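Local coordinates for protein carboxylesterase YbfK (Bacillus subtilis, PDB 4CCY) that hydrolyses carboxylic esters to an alcohol and a carboxylate, as a bacterial member of the alpha/beta hydrolase superfamily, at residues 120-126 against 144-150; 235-239 against 286-290. All coordinates share one frame; numbering follows the deposited sequence.

Contact 1 of 2, residues 120-126 against 144-150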
# COMPACT_ATOMS: atom_id res chain seq x y z
N LEU A 120 3.30 -14.42 -13.32
CA LEU A 120 2.98 -13.20 -14.04
C LEU A 120 4.20 -12.60 -14.70
O LEU A 120 5.24 -12.42 -14.06
CB LEU A 120 2.35 -12.16 -13.11
CG LEU A 120 1.16 -12.55 -12.24
CD1 LEU A 120 0.67 -11.34 -11.47
CD2 LEU A 120 0.02 -13.18 -13.05
N GLU A 121 4.06 -12.30 -15.99
CA GLU A 121 5.09 -11.57 -16.70
C GLU A 121 4.96 -10.07 -16.40
O GLU A 121 5.93 -9.42 -16.02
CB GLU A 121 5.03 -11.89 -18.21
CG GLU A 121 6.10 -11.22 -19.07
CD GLU A 121 7.51 -11.28 -18.48
OE1 GLU A 121 8.00 -12.39 -18.16
OE2 GLU A 121 8.13 -10.20 -18.34
N THR A 122 3.75 -9.54 -16.56
CA THR A 122 3.48 -8.13 -16.21
C THR A 122 2.17 -7.99 -15.42
O THR A 122 1.38 -8.94 -15.33
CB THR A 122 3.39 -7.21 -17.46
OG1 THR A 122 2.19 -7.52 -18.19
CG2 THR A 122 4.61 -7.36 -18.37
N ALA A 123 1.95 -6.80 -14.86
CA ALA A 123 0.72 -6.50 -14.14
C ALA A 123 0.52 -5.00 -13.97
O ALA A 123 1.47 -4.22 -13.99
CB ALA A 123 0.73 -7.16 -12.75
N HIS A 124 -0.74 -4.63 -13.77
CA HIS A 124 -1.06 -3.33 -13.19
C HIS A 124 -0.77 -3.39 -11.71
O HIS A 124 -0.85 -4.46 -11.09
CB HIS A 124 -2.54 -3.01 -13.42
CG HIS A 124 -2.93 -2.87 -14.88
ND1 HIS A 124 -2.29 -2.03 -15.73
CD2 HIS A 124 -3.94 -3.48 -15.62
CE1 HIS A 124 -2.86 -2.10 -16.94
NE2 HIS A 124 -3.88 -2.99 -16.88
N LEU A 125 -0.41 -2.25 -11.13
CA LEU A 125 -0.26 -2.18 -9.68
C LEU A 125 -1.02 -0.98 -9.11
O LEU A 125 -1.08 0.09 -9.74
CB LEU A 125 1.23 -2.11 -9.29
CG LEU A 125 2.09 -3.35 -9.62
CD1 LEU A 125 2.78 -3.19 -10.96
CD2 LEU A 125 3.13 -3.65 -8.55
N ALA A 126 -1.64 -1.16 -7.94
CA ALA A 126 -2.27 -0.03 -7.24
C ALA A 126 -1.92 -0.13 -5.78
O ALA A 126 -1.96 -1.22 -5.21
CB ALA A 126 -3.78 -0.01 -7.43
N GLU A 144 9.85 -3.18 -16.90
CA GLU A 144 9.46 -4.21 -17.86
C GLU A 144 8.35 -5.13 -17.33
O GLU A 144 7.71 -5.84 -18.11
CB GLU A 144 10.69 -5.02 -18.33
CG GLU A 144 11.24 -6.04 -17.32
CD GLU A 144 12.02 -5.42 -16.16
OE1 GLU A 144 12.34 -4.22 -16.18
OE2 GLU A 144 12.33 -6.15 -15.20
N ARG A 145 8.14 -5.12 -16.01
CA ARG A 145 7.14 -5.97 -15.38
C ARG A 145 5.85 -5.21 -15.07
O ARG A 145 4.90 -5.79 -14.55
CB ARG A 145 7.70 -6.61 -14.11
CG ARG A 145 9.07 -7.28 -14.28
CD ARG A 145 9.04 -8.48 -15.22
NE ARG A 145 8.26 -9.62 -14.70
CZ ARG A 145 8.72 -10.52 -13.84
NH1 ARG A 145 9.96 -10.44 -13.36
NH2 ARG A 145 7.93 -11.52 -13.46
N VAL A 146 5.81 -3.93 -15.40
CA VAL A 146 4.67 -3.08 -15.05
C VAL A 146 3.87 -2.67 -16.28
O VAL A 146 4.45 -2.18 -17.27
CB VAL A 146 5.15 -1.79 -14.34
CG1 VAL A 146 3.97 -0.97 -13.83
CG2 VAL A 146 6.12 -2.13 -13.21
N GLU A 147 2.55 -2.86 -16.21
CA GLU A 147 1.63 -2.25 -17.17
C GLU A 147 1.37 -0.78 -16.76
O GLU A 147 2.12 0.10 -17.15
CB GLU A 147 0.32 -3.06 -17.28
CG GLU A 147 0.43 -4.47 -17.88
CD GLU A 147 0.97 -4.49 -19.32
OE1 GLU A 147 0.69 -3.54 -20.08
OE2 GLU A 147 1.67 -5.45 -19.71
N ARG A 148 0.33 -0.54 -15.95
CA ARG A 148 0.01 0.81 -15.46
C ARG A 148 0.08 0.87 -13.94
O ARG A 148 -0.19 -0.13 -13.27
CB ARG A 148 -1.37 1.27 -15.96
CG ARG A 148 -1.46 1.40 -17.47
CD ARG A 148 -2.74 2.09 -17.95
NE ARG A 148 -2.41 2.85 -19.15
CZ ARG A 148 -2.78 4.09 -19.40
NH1 ARG A 148 -3.56 4.77 -18.57
NH2 ARG A 148 -2.38 4.65 -20.54
N ALA A 149 0.44 2.02 -13.39
CA ALA A 149 0.72 2.11 -11.96
C ALA A 149 -0.11 3.21 -11.30
O ALA A 149 -0.16 4.34 -11.80
CB ALA A 149 2.20 2.35 -11.72
N VAL A 150 -0.73 2.87 -10.17
CA VAL A 150 -1.55 3.80 -9.38
C VAL A 150 -0.94 3.99 -7.99
O VAL A 150 -0.81 3.02 -7.22
CB VAL A 150 -3.01 3.31 -9.22
CG1 VAL A 150 -3.83 4.32 -8.41
CG2 VAL A 150 -3.67 3.05 -10.56

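Contact 2 of 2, residues 235-239 against 286-290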
# COMPACT_ATOMS: atom_id res chain seq x y z
N PRO A 235 2.99 4.57 -17.42
CA PRO A 235 1.89 5.44 -17.00
C PRO A 235 1.62 5.36 -15.50
O PRO A 235 1.39 4.27 -14.95
CB PRO A 235 0.69 4.91 -17.77
CG PRO A 235 1.27 4.14 -18.92
CD PRO A 235 2.54 3.55 -18.39
N VAL A 236 1.64 6.53 -14.85
CA VAL A 236 1.41 6.63 -13.43
C VAL A 236 0.18 7.51 -13.19
O VAL A 236 0.03 8.57 -13.81
CB VAL A 236 2.66 7.22 -12.69
CG1 VAL A 236 2.36 7.53 -11.23
CG2 VAL A 236 3.85 6.27 -12.81
N LEU A 237 -0.70 7.03 -12.31
CA LEU A 237 -1.74 7.85 -11.70
C LEU A 237 -1.38 8.12 -10.24
O LEU A 237 -1.20 7.17 -9.46
CB LEU A 237 -3.11 7.16 -11.78
CG LEU A 237 -4.22 7.77 -10.91
CD1 LEU A 237 -4.63 9.18 -11.37
CD2 LEU A 237 -5.42 6.85 -10.85
N LEU A 238 -1.25 9.39 -9.88
CA LEU A 238 -0.87 9.82 -8.54
C LEU A 238 -2.00 10.61 -7.86
O LEU A 238 -2.45 11.64 -8.38
CB LEU A 238 0.39 10.69 -8.59
CG LEU A 238 0.96 11.17 -7.24
CD1 LEU A 238 1.27 10.00 -6.31
CD2 LEU A 238 2.19 12.04 -7.43
N MET A 239 -2.43 10.13 -6.69
CA MET A 239 -3.56 10.74 -6.00
C MET A 239 -3.20 11.11 -4.56
O MET A 239 -2.67 10.30 -3.81
CB MET A 239 -4.78 9.81 -6.01
CG MET A 239 -5.23 9.41 -7.42
SD MET A 239 -6.69 8.35 -7.42
CE MET A 239 -7.98 9.53 -7.04
N ARG A 286 -12.06 6.14 -10.73
CA ARG A 286 -10.89 6.84 -11.25
C ARG A 286 -9.79 5.85 -11.63
O ARG A 286 -9.14 5.98 -12.67
CB ARG A 286 -10.35 7.84 -10.25
CG ARG A 286 -9.10 8.57 -10.71
CD ARG A 286 -9.47 9.61 -11.77
NE ARG A 286 -8.31 10.26 -12.39
CZ ARG A 286 -7.68 9.83 -13.48
NH1 ARG A 286 -8.06 8.71 -14.10
NH2 ARG A 286 -6.65 10.52 -13.96
N VAL A 287 -9.57 4.87 -10.77
CA VAL A 287 -8.61 3.81 -11.03
C VAL A 287 -9.05 2.92 -12.20
O VAL A 287 -8.24 2.62 -13.06
CB VAL A 287 -8.29 3.01 -9.74
CG1 VAL A 287 -7.51 1.74 -10.03
CG2 VAL A 287 -7.53 3.91 -8.76
N LEU A 288 -10.32 2.52 -12.23
CA LEU A 288 -10.82 1.72 -13.38
C LEU A 288 -10.59 2.46 -14.70
O LEU A 288 -10.09 1.87 -15.66
CB LEU A 288 -12.31 1.39 -13.23
CG LEU A 288 -12.80 0.21 -12.39
CD1 LEU A 288 -14.31 0.12 -12.53
CD2 LEU A 288 -12.14 -1.10 -12.82
N SER A 289 -10.95 3.75 -14.73
CA SER A 289 -10.75 4.61 -15.90
C SER A 289 -9.28 4.68 -16.33
O SER A 289 -8.96 4.56 -17.51
CB SER A 289 -11.26 6.02 -15.59
OG SER A 289 -12.67 6.11 -15.76
N PHE A 290 -8.39 4.89 -15.35
CA PHE A 290 -6.98 4.95 -15.64
C PHE A 290 -6.45 3.58 -16.11
O PHE A 290 -5.78 3.50 -17.13
CB PHE A 290 -6.18 5.44 -14.43
CG PHE A 290 -4.69 5.40 -14.63
CD1 PHE A 290 -4.04 6.37 -15.39
CD2 PHE A 290 -3.93 4.38 -14.04
CE1 PHE A 290 -2.66 6.32 -15.56
CE2 PHE A 290 -2.56 4.33 -14.22
CZ PHE A 290 -1.92 5.30 -14.97

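Contact 1 of 2, residues 120-126 against 144-150
Leu-125 and Ala-126 pair in parallel with Ala-149 and Val-150, joining strands 123-128 and 146-152 of the alpha/beta hydrolase sheet as the two strands of a beta-alpha-beta crossover through helix 130-141. The backbone ladder comes first: Ala-123 N bonds to Arg-145 O, Glu-147 N to Ala-123 O, Leu-125 N to Arg-148 O and Val-150 N to Leu-125 O. Between Ala-123 and Leu-125 the register slips by one residue, a beta bulge, Glu-147 and Arg-148 lying opposite His-124. The bulge brings side chains into the bonding: just past the corner at Glu-147, Arg-148 N donates to His-124 ND1 at 3.0 Å, nearly in the imidazole plane, so ND1 acts as an acceptor, which should hold the ring's rotation. Glu-147 CB packs 3.2 Å from His-124 ND1, and its carboxylate stands almost perpendicular to the ring.

Apolar contact is modest: Leu-125 CD1 meets Val-146 CG1 at 3.8 Å on the face covered by helices 104-118 and 130-141. On the other face Ala-126 CB lies 3.8 Å from Val-150 CB.

Charged and polar groups gather just before the strands begin. Arg-145, its chain bent at chi2 and chi3, curls its guanidinium back so that two N-H groups grip successive carbonyls, both oxygens lying in its plane. NH2 reaches Leu-120 O at 2.9 Å. NE reaches Glu-121 O at 2.7 Å. Asp-116 of helix 104-118 forms a salt bridge with the same NH2, whereas Glu-121 OE2 offers a long, charge-only attraction from well outside that plane. A leucine in place of Arg-145 would probably leave both carbonyls without these donors and Asp-116 without this countercharge. Nearby, Thr-122 OG1 donates to the anti lone pair of Glu-147 OE2 at 2.6 Å.

Contact 2 of 2, residues 235-239 against 286-290
Leu-237 and Phe-290 carry most of this contact, in which the C-terminal helix 280-290 of the alpha/beta hydrolase fold packs on strand 236-241 of the central sheet; the segments 286-290 and 236-239 run nearly antiparallel, at 164°. The aromatic ring lies against the base of the leucine: CB sits over the ring centre, 3.5 Å from the centroid and only 5° off the normal, a CH-pi contact. Phe-290 reaches there because its CG stands anti to the backbone N (chi1 174°), which carries the ring from the helix to the strand backbone, where CZ comes within 3.4 Å of Leu-237 N. Pro-235 O meets the ring at its edge, and Pro-235 CB adds an apolar touch to CZ.

Farther out, the two methyls of Leu-237 part company. CD2 nestles against Phe-290 CB and, more loosely, Val-287 CG2. CD1 lies over one face of the Arg-286 guanidinium, near its rim, while NE forms a salt bridge with Glu-266 and NH2 a hydrogen bond with Gln-264, both on strand 264-268. The aliphatic part of the same arginine completes the packing: Arg-286 CG is 4.0 Å from Met-239 CE.

Strand 146-152 ties the two contacts together. In contact 1 it pairs with strand 123-128; along its other edge it pairs with strand 236-241 of contact 2, through probable hydrogen bonds from Leu-237 N to Ala-149 O and from Ala-149 N to Pro-235 O. The centres of the two contacts lie about 13 Å apart, and contact 1 closes before contact 2 opens along the chain. The general lesson is that parallel strands are joined by crossovers whose helices cover the sheet; contact 1 is strand against strand, contact 2 helix against strand. Strands 123-128 and 236-241 also lead toward the presumed catalytic residues Ser-129 and Glu-244.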